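Local coordinates for lectin (Pleurotus ostreatus, PDB 6T0Q), which probably binds galactose-type sugars through two calcium-containing beta-sandwich domains resembling carbohydrate-binding modules, at residues A[188-200]-A[342-353]. Numbering follows the deposited sequence. Where two conformers were deposited one is given.
Sequences VLPPVLPLRGSNW and APWGAGMVIPSA
Pro191 and Ser352 form a single beta bridge between the linker that joins the two beta-sandwich, carbohydrate-binding-module-like domains of this lectin and the C-terminal tail, which runs back along it in the antiparallel sense. Two backbone hydrogen bonds make the bridge: Ala353 N donates to Pro190 O (2.8 Å, nearly straight), and Val192 N donates to Pro351 O (2.8 Å), the latter more bent. One water extends this polar seam, linking Leu189 O to Ser352 OG.

Apolar contacts border and continue the bridge. Leu189 lays CB and CD1 against Ser352 CB, and Pro190 CG meets the Ala353 methyl; Pro190 and Ala353 both also touch Ala100 in the N-terminal domain. The CG2 branch of Ile350, anti to the backbone N, fits against Pro191 CB at 3.6 Å and also touches Val192 CG1, while its other branch carries CD1 to Leu195 CG. Leu195 in turn crosses Met348 at about a right angle, its CD1 3.6 Å from Met348 CG. Leu195 and Ile350 rest on Leu235 of strand 229-239, so the tail packs against the second domain here.

At the far end the two indoles form an offset stack, the five-membered ring of Trp200 over the six-membered ring of Trp344, with centroids 4.1 Å apart and planes inclined by 27°. Pro343 CD covers the opposite face of Trp344, whose NE1 hydrogen-bonds to Asp239 OD2, a calcium ligand, so the stack adjoins the second metal site. Bends at chi2 (77°) and chi3 (68°) turn the Met348 chain toward the Trp200 benzo ring, bringing Met348 CE to 3.7 Å from Trp200 CH2. Trp200 NE1 donates to a second water, which passes a hydrogen bond on to Gly345 O.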
ATOM      1  N   VAL A 188     -13.893  32.652 -18.139  1.00 22.05           N
ATOM      2  CA  VAL A 188     -12.458  32.393 -18.142  1.00 21.35           C
ATOM      3  C   VAL A 188     -12.208  31.046 -17.477  1.00 17.79           C
ATOM      4  O   VAL A 188     -12.907  30.654 -16.532  1.00 21.82           O
ATOM      5  CB  VAL A 188     -11.677  33.522 -17.442  1.00 30.74           C
ATOM      6  CG1 VAL A 188     -12.095  34.896 -17.989  1.00 35.47           C
ATOM      7  CG2 VAL A 188     -11.863  33.464 -15.951  1.00 35.82           C
ATOM      8  N   LEU A 189     -11.237  30.314 -17.994  1.00 20.33           N
ATOM      9  CA  LEU A 189     -10.912  29.023 -17.419  1.00 24.43           C
ATOM     10  C   LEU A 189     -10.159  29.229 -16.107  1.00 24.25           C
ATOM     11  O   LEU A 189      -9.293  30.100 -16.027  1.00 23.42           O
ATOM     12  CB  LEU A 189     -10.067  28.215 -18.403  1.00 19.43           C
ATOM     13  CG  LEU A 189     -10.741  27.860 -19.736  1.00 25.30           C
ATOM     14  CD1 LEU A 189      -9.746  27.243 -20.725  1.00 21.24           C
ATOM     15  CD2 LEU A 189     -11.920  26.910 -19.505  1.00 21.65           C
ATOM     16  N   PRO A 190     -10.476  28.470 -15.063  1.00 24.49           N
ATOM     17  CA  PRO A 190      -9.686  28.540 -13.829  1.00 22.84           C
ATOM     18  C   PRO A 190      -8.336  27.882 -14.040  1.00 24.44           C
ATOM     19  O   PRO A 190      -8.137  27.178 -15.043  1.00 22.76           O
ATOM     20  CB  PRO A 190     -10.533  27.739 -12.831  1.00 22.09           C
ATOM     21  CG  PRO A 190     -11.153  26.683 -13.690  1.00 23.37           C
ATOM     22  CD  PRO A 190     -11.455  27.369 -15.021  1.00 22.29           C
ATOM     23  N   PRO A 191      -7.390  28.058 -13.118  1.00 20.58           N
ATOM     24  CA  PRO A 191      -6.155  27.266 -13.186  1.00 19.20           C
ATOM     25  C   PRO A 191      -6.471  25.783 -13.053  1.00 19.45           C
ATOM     26  O   PRO A 191      -7.463  25.400 -12.430  1.00 20.43           O
ATOM     27  CB  PRO A 191      -5.336  27.778 -11.988  1.00 24.65           C
ATOM     28  CG  PRO A 191      -6.361  28.342 -11.045  1.00 28.64           C
ATOM     29  CD  PRO A 191      -7.407  28.953 -11.942  1.00 27.00           C
ATOM     30  N   VAL A 192      -5.621  24.940 -13.656  1.00 20.22           N
ATOM     31  CA  VAL A 192      -5.866  23.496 -13.603  1.00 20.59           C
ATOM     32  C   VAL A 192      -5.923  23.014 -12.155  1.00 22.25           C
ATOM     33  O   VAL A 192      -6.797  22.218 -11.786  1.00 20.01           O
ATOM     34  CB  VAL A 192      -4.810  22.724 -14.419  1.00 21.05           C
ATOM     35  CG1 VAL A 192      -3.358  23.090 -13.981  1.00 18.99           C
ATOM     36  CG2 VAL A 192      -5.054  21.236 -14.293  1.00 19.19           C
ATOM     37  N   LEU A 193      -5.011  23.503 -11.316  1.00 20.07           N
ATOM     38  CA  LEU A 193      -4.939  23.226  -9.886  1.00 20.51           C
ATOM     39  C   LEU A 193      -4.444  24.483  -9.190  1.00 20.57           C
ATOM     40  O   LEU A 193      -3.725  25.286  -9.799  1.00 19.06           O
ATOM     41  CB  LEU A 193      -3.976  22.067  -9.558  1.00 18.70           C
ATOM     42  CG  LEU A 193      -4.409  20.662  -9.983  1.00 21.43           C
ATOM     43  CD1 LEU A 193      -3.240  19.681  -9.828  1.00 21.26           C
ATOM     44  CD2 LEU A 193      -5.608  20.215  -9.148  1.00 22.30           C
ATOM     45  N   PRO A 194      -4.798  24.681  -7.921  1.00 20.12           N
ATOM     46  CA  PRO A 194      -4.243  25.824  -7.184  1.00 21.67           C
ATOM     47  C   PRO A 194      -2.819  25.529  -6.739  1.00 22.01           C
ATOM     48  O   PRO A 194      -2.471  24.385  -6.430  1.00 20.02           O
ATOM     49  CB  PRO A 194      -5.181  25.953  -5.977  1.00 22.49           C
ATOM     50  CG  PRO A 194      -5.580  24.525  -5.701  1.00 24.60           C
ATOM     51  CD  PRO A 194      -5.745  23.906  -7.098  1.00 18.76           C
ATOM     52  N   LEU A 195      -1.984  26.570  -6.735  1.00 21.01           N
ATOM     53  CA  LEU A 195      -0.751  26.526  -5.953  1.00 20.71           C
ATOM     54  C   LEU A 195      -0.948  27.132  -4.571  1.00 24.38           C
ATOM     55  O   LEU A 195      -0.242  26.760  -3.624  1.00 19.82           O
ATOM     56  CB  LEU A 195       0.380  27.250  -6.687  1.00 21.75           C
ATOM     57  CG  LEU A 195       0.892  26.505  -7.917  1.00 18.76           C
ATOM     58  CD1 LEU A 195       1.976  27.317  -8.591  1.00 23.68           C
ATOM     59  CD2 LEU A 195       1.386  25.091  -7.535  1.00 16.84           C
ATOM     60  N   ARG A 196      -1.893  28.060  -4.442  1.00 20.90           N
ATOM     61  CA  ARG A 196      -2.396  28.439  -3.135  1.00 22.84           C
ATOM     62  C   ARG A 196      -2.770  27.184  -2.357  1.00 25.55           C
ATOM     63  O   ARG A 196      -3.446  26.297  -2.883  1.00 24.28           O
ATOM     64  CB  ARG A 196      -3.611  29.354  -3.304  1.00 26.27           C
ATOM     65  CG  ARG A 196      -4.266  29.775  -2.000  1.00 39.81           C
ATOM     66  CD  ARG A 196      -5.523  30.601  -2.279  1.00 50.65           C
ATOM     67  NE  ARG A 196      -5.271  31.716  -3.189  1.00 59.54           N
ATOM     68  CZ  ARG A 196      -5.176  32.985  -2.803  1.00 72.78           C
ATOM     69  NH1 ARG A 196      -5.306  33.292  -1.516  1.00 74.86           N
ATOM     70  NH2 ARG A 196      -4.945  33.944  -3.696  1.00 72.89           N
ATOM     71  N   GLY A 197      -2.296  27.090  -1.116  1.00 23.58           N
ATOM     72  CA  GLY A 197      -2.444  25.875  -0.337  1.00 25.99           C
ATOM     73  C   GLY A 197      -1.248  24.943  -0.392  1.00 25.91           C
ATOM     74  O   GLY A 197      -1.171  24.012   0.418  1.00 23.19           O
ATOM     75  N   SER A 198      -0.315  25.163  -1.313  1.00 22.57           N
ATOM     76  CA  SER A 198       0.916  24.389  -1.386  0.58 22.17           C
ATOM     77  C   SER A 198       2.087  25.228  -0.884  1.00 22.62           C
ATOM     78  O   SER A 198       1.966  26.434  -0.651  1.00 21.13           O
ATOM     79  CB  SER A 198       1.172  23.905  -2.819  0.58 21.53           C
ATOM     80  OG  SER A 198       0.082  23.132  -3.279  0.58 20.29           O
ATOM     81  N   ASN A 199       3.232  24.567  -0.702  1.00 19.95           N
ATOM     82  CA  ASN A 199       4.423  25.218  -0.166  1.00 20.60           C
ATOM     83  C   ASN A 199       5.622  24.986  -1.068  1.00 22.92           C
ATOM     84  O   ASN A 199       5.788  23.902  -1.637  1.00 20.21           O
ATOM     85  CB  ASN A 199       4.799  24.691   1.234  1.00 21.63           C
ATOM     86  CG  ASN A 199       3.660  24.760   2.202  1.00 25.44           C
ATOM     87  OD1 ASN A 199       3.411  25.798   2.802  1.00 25.36           O
ATOM     88  ND2 ASN A 199       2.944  23.647   2.354  1.00 23.42           N
ATOM     89  N   TRP A 200       6.478  25.997  -1.164  1.00 19.58           N
ATOM     90  CA  TRP A 200       7.825  25.758  -1.647  1.00 22.68           C
ATOM     91  C   TRP A 200       8.588  24.972  -0.588  1.00 23.00           C
ATOM     92  O   TRP A 200       8.609  25.363   0.585  1.00 18.92           O
ATOM     93  CB  TRP A 200       8.535  27.078  -1.929  1.00 20.50           C
ATOM     94  CG  TRP A 200       7.902  27.940  -2.989  1.00 20.25           C
ATOM     95  CD1 TRP A 200       6.988  28.941  -2.801  1.00 20.19           C
ATOM     96  CD2 TRP A 200       8.171  27.901  -4.395  1.00 16.90           C
ATOM     97  NE1 TRP A 200       6.670  29.524  -4.008  1.00 21.44           N
ATOM     98  CE2 TRP A 200       7.386  28.905  -5.000  1.00 19.09           C
ATOM     99  CE3 TRP A 200       9.007  27.118  -5.199  1.00 19.86           C
ATOM    100  CZ2 TRP A 200       7.409  29.149  -6.375  1.00 19.10           C
ATOM    101  CZ3 TRP A 200       9.030  27.363  -6.568  1.00 22.51           C
ATOM    102  CH2 TRP A 200       8.234  28.372  -7.138  1.00 19.50           C
ATOM    103  N   ALA A 342       7.881  35.983  -1.246  1.00 19.31           N
ATOM    104  CA  ALA A 342       9.099  36.391  -1.928  1.00 20.19           C
ATOM    105  C   ALA A 342      10.132  35.263  -1.858  1.00 25.99           C
ATOM    106  O   ALA A 342      10.142  34.479  -0.904  1.00 22.18           O
ATOM    107  CB  ALA A 342       9.659  37.661  -1.277  1.00 17.31           C
ATOM    108  N   PRO A 343      11.024  35.159  -2.851  1.00 23.54           N
ATOM    109  CA  PRO A 343      11.151  36.068  -3.993  1.00 26.04           C
ATOM    110  C   PRO A 343      10.246  35.717  -5.167  1.00 21.54           C
ATOM    111  O   PRO A 343      10.155  36.523  -6.083  1.00 30.29           O
ATOM    112  CB  PRO A 343      12.624  35.909  -4.392  1.00 28.78           C
ATOM    113  CG  PRO A 343      12.901  34.462  -4.076  1.00 29.05           C
ATOM    114  CD  PRO A 343      12.143  34.194  -2.794  1.00 23.77           C
ATOM    115  N   TRP A 344       9.575  34.558  -5.141  1.00 20.04           N
ATOM    116  CA  TRP A 344       8.816  34.138  -6.317  1.00 22.56           C
ATOM    117  C   TRP A 344       7.469  34.848  -6.431  1.00 27.44           C
ATOM    118  O   TRP A 344       6.990  35.071  -7.548  1.00 27.23           O
ATOM    119  CB  TRP A 344       8.625  32.624  -6.296  1.00 19.32           C
ATOM    120  CG  TRP A 344       9.942  31.932  -6.060  1.00 25.62           C
ATOM    121  CD1 TRP A 344      10.983  31.835  -6.939  1.00 24.52           C
ATOM    122  CD2 TRP A 344      10.371  31.287  -4.855  1.00 22.20           C
ATOM    123  NE1 TRP A 344      12.030  31.152  -6.361  1.00 25.29           N
ATOM    124  CE2 TRP A 344      11.680  30.801  -5.085  1.00 23.23           C
ATOM    125  CE3 TRP A 344       9.775  31.064  -3.607  1.00 19.99           C
ATOM    126  CZ2 TRP A 344      12.403  30.105  -4.111  1.00 25.31           C
ATOM    127  CZ3 TRP A 344      10.492  30.359  -2.642  1.00 22.08           C
ATOM    128  CH2 TRP A 344      11.792  29.885  -2.902  1.00 23.53           C
ATOM    129  N   GLY A 345       6.846  35.207  -5.315  1.00 20.62           N
ATOM    130  CA  GLY A 345       5.580  35.915  -5.428  1.00 18.30           C
ATOM    131  C   GLY A 345       4.425  35.001  -5.825  1.00 21.08           C
ATOM    132  O   GLY A 345       4.530  33.773  -5.856  1.00 20.51           O
ATOM    133  N   ALA A 346       3.302  35.638  -6.151  1.00 19.60           N
ATOM    134  CA  ALA A 346       2.064  34.922  -6.442  1.00 19.05           C
ATOM    135  C   ALA A 346       1.712  34.888  -7.924  1.00 22.14           C
ATOM    136  O   ALA A 346       0.637  34.388  -8.276  1.00 21.88           O
ATOM    137  CB  ALA A 346       0.900  35.549  -5.652  1.00 27.94           C
ATOM    138  N   GLY A 347       2.576  35.410  -8.802  1.00 22.00           N
ATOM    139  CA  GLY A 347       2.261  35.556 -10.217  1.00 25.42           C
ATOM    140  C   GLY A 347       2.486  34.352 -11.116  1.00 26.98           C
ATOM    141  O   GLY A 347       2.400  34.499 -12.339  1.00 25.80           O
ATOM    142  N   MET A 348       2.766  33.170 -10.570  1.00 21.20           N
ATOM    143  CA  MET A 348       2.979  31.968 -11.387  1.00 21.61           C
ATOM    144  C   MET A 348       1.941  31.827 -12.502  1.00 20.23           C
ATOM    145  O   MET A 348       0.732  31.866 -12.257  1.00 20.99           O
ATOM    146  CB  MET A 348       2.932  30.719 -10.499  1.00 19.73           C
ATOM    147  CG  MET A 348       3.347  29.429 -11.228  1.00 23.60           C
ATOM    148  SD  MET A 348       5.141  29.318 -11.436  1.00 25.27           S
ATOM    149  CE  MET A 348       5.652  29.110  -9.715  1.00 24.51           C
ATOM    150  N   VAL A 349       2.415  31.640 -13.727  1.00 21.57           N
ATOM    151  CA  VAL A 349       1.521  31.297 -14.829  1.00 22.34           C
ATOM    152  C   VAL A 349       1.156  29.817 -14.719  1.00 21.99           C
ATOM    153  O   VAL A 349       2.022  28.942 -14.819  1.00 22.41           O
ATOM    154  CB  VAL A 349       2.169  31.603 -16.185  1.00 21.21           C
ATOM    155  CG1 VAL A 349       1.236  31.153 -17.314  1.00 27.61           C
ATOM    156  CG2 VAL A 349       2.502  33.104 -16.303  1.00 27.78           C
ATOM    157  N   ILE A 350      -0.127  29.536 -14.519  1.00 19.28           N
ATOM    158  CA  ILE A 350      -0.632  28.173 -14.343  1.00 19.32           C
ATOM    159  C   ILE A 350      -1.458  27.796 -15.568  1.00 23.12           C
ATOM    160  O   ILE A 350      -2.284  28.608 -16.011  1.00 20.31           O
ATOM    161  CB  ILE A 350      -1.481  28.064 -13.067  1.00 19.63           C
ATOM    162  CG1 ILE A 350      -0.644  28.431 -11.830  1.00 22.96           C
ATOM    163  CG2 ILE A 350      -2.082  26.656 -12.947  1.00 16.88           C
ATOM    164  CD1 ILE A 350      -1.467  28.652 -10.556  1.00 20.91           C
ATOM    165  N   PRO A 351      -1.298  26.592 -16.129  1.00 20.57           N
ATOM    166  CA  PRO A 351      -2.142  26.186 -17.261  1.00 20.97           C
ATOM    167  C   PRO A 351      -3.619  26.207 -16.900  1.00 22.23           C
ATOM    168  O   PRO A 351      -4.008  25.908 -15.770  1.00 19.43           O
ATOM    169  CB  PRO A 351      -1.668  24.759 -17.570  1.00 22.42           C
ATOM    170  CG  PRO A 351      -0.262  24.700 -17.023  1.00 23.86           C
ATOM    171  CD  PRO A 351      -0.317  25.551 -15.774  1.00 18.48           C
ATOM    172  N   SER A 352      -4.440  26.573 -17.880  1.00 20.77           N
ATOM    173  CA  SER A 352      -5.886  26.568 -17.704  1.00 21.18           C
ATOM    174  C   SER A 352      -6.412  25.151 -17.532  1.00 21.12           C
ATOM    175  O   SER A 352      -5.912  24.203 -18.145  1.00 22.07           O
ATOM    176  CB  SER A 352      -6.562  27.217 -18.915  1.00 21.50           C
ATOM    177  OG  SER A 352      -6.104  28.542 -19.080  1.00 24.38           O
ATOM    178  N   ALA A 353      -7.442  25.009 -16.706  1.00 22.36           N
ATOM    179  CA  ALA A 353      -8.101  23.720 -16.523  1.00 21.34           C
ATOM    180  C   ALA A 353      -8.806  23.272 -17.803  1.00 24.45           C
ATOM    181  O   ALA A 353      -9.269  24.106 -18.591  1.00 18.95           O
ATOM    182  CB  ALA A 353      -9.104  23.799 -15.376  1.00 20.97           C
ATOM    183  OXT ALA A 353      -8.951  22.078 -18.068  1.00 22.91           O
TER
HETATM  184  O   HOH W   1      -6.617  29.951 -16.824  1.00 26.08           O
HETATM  185  O   HOH W   2       5.735  32.256  -3.963  1.00 19.20           O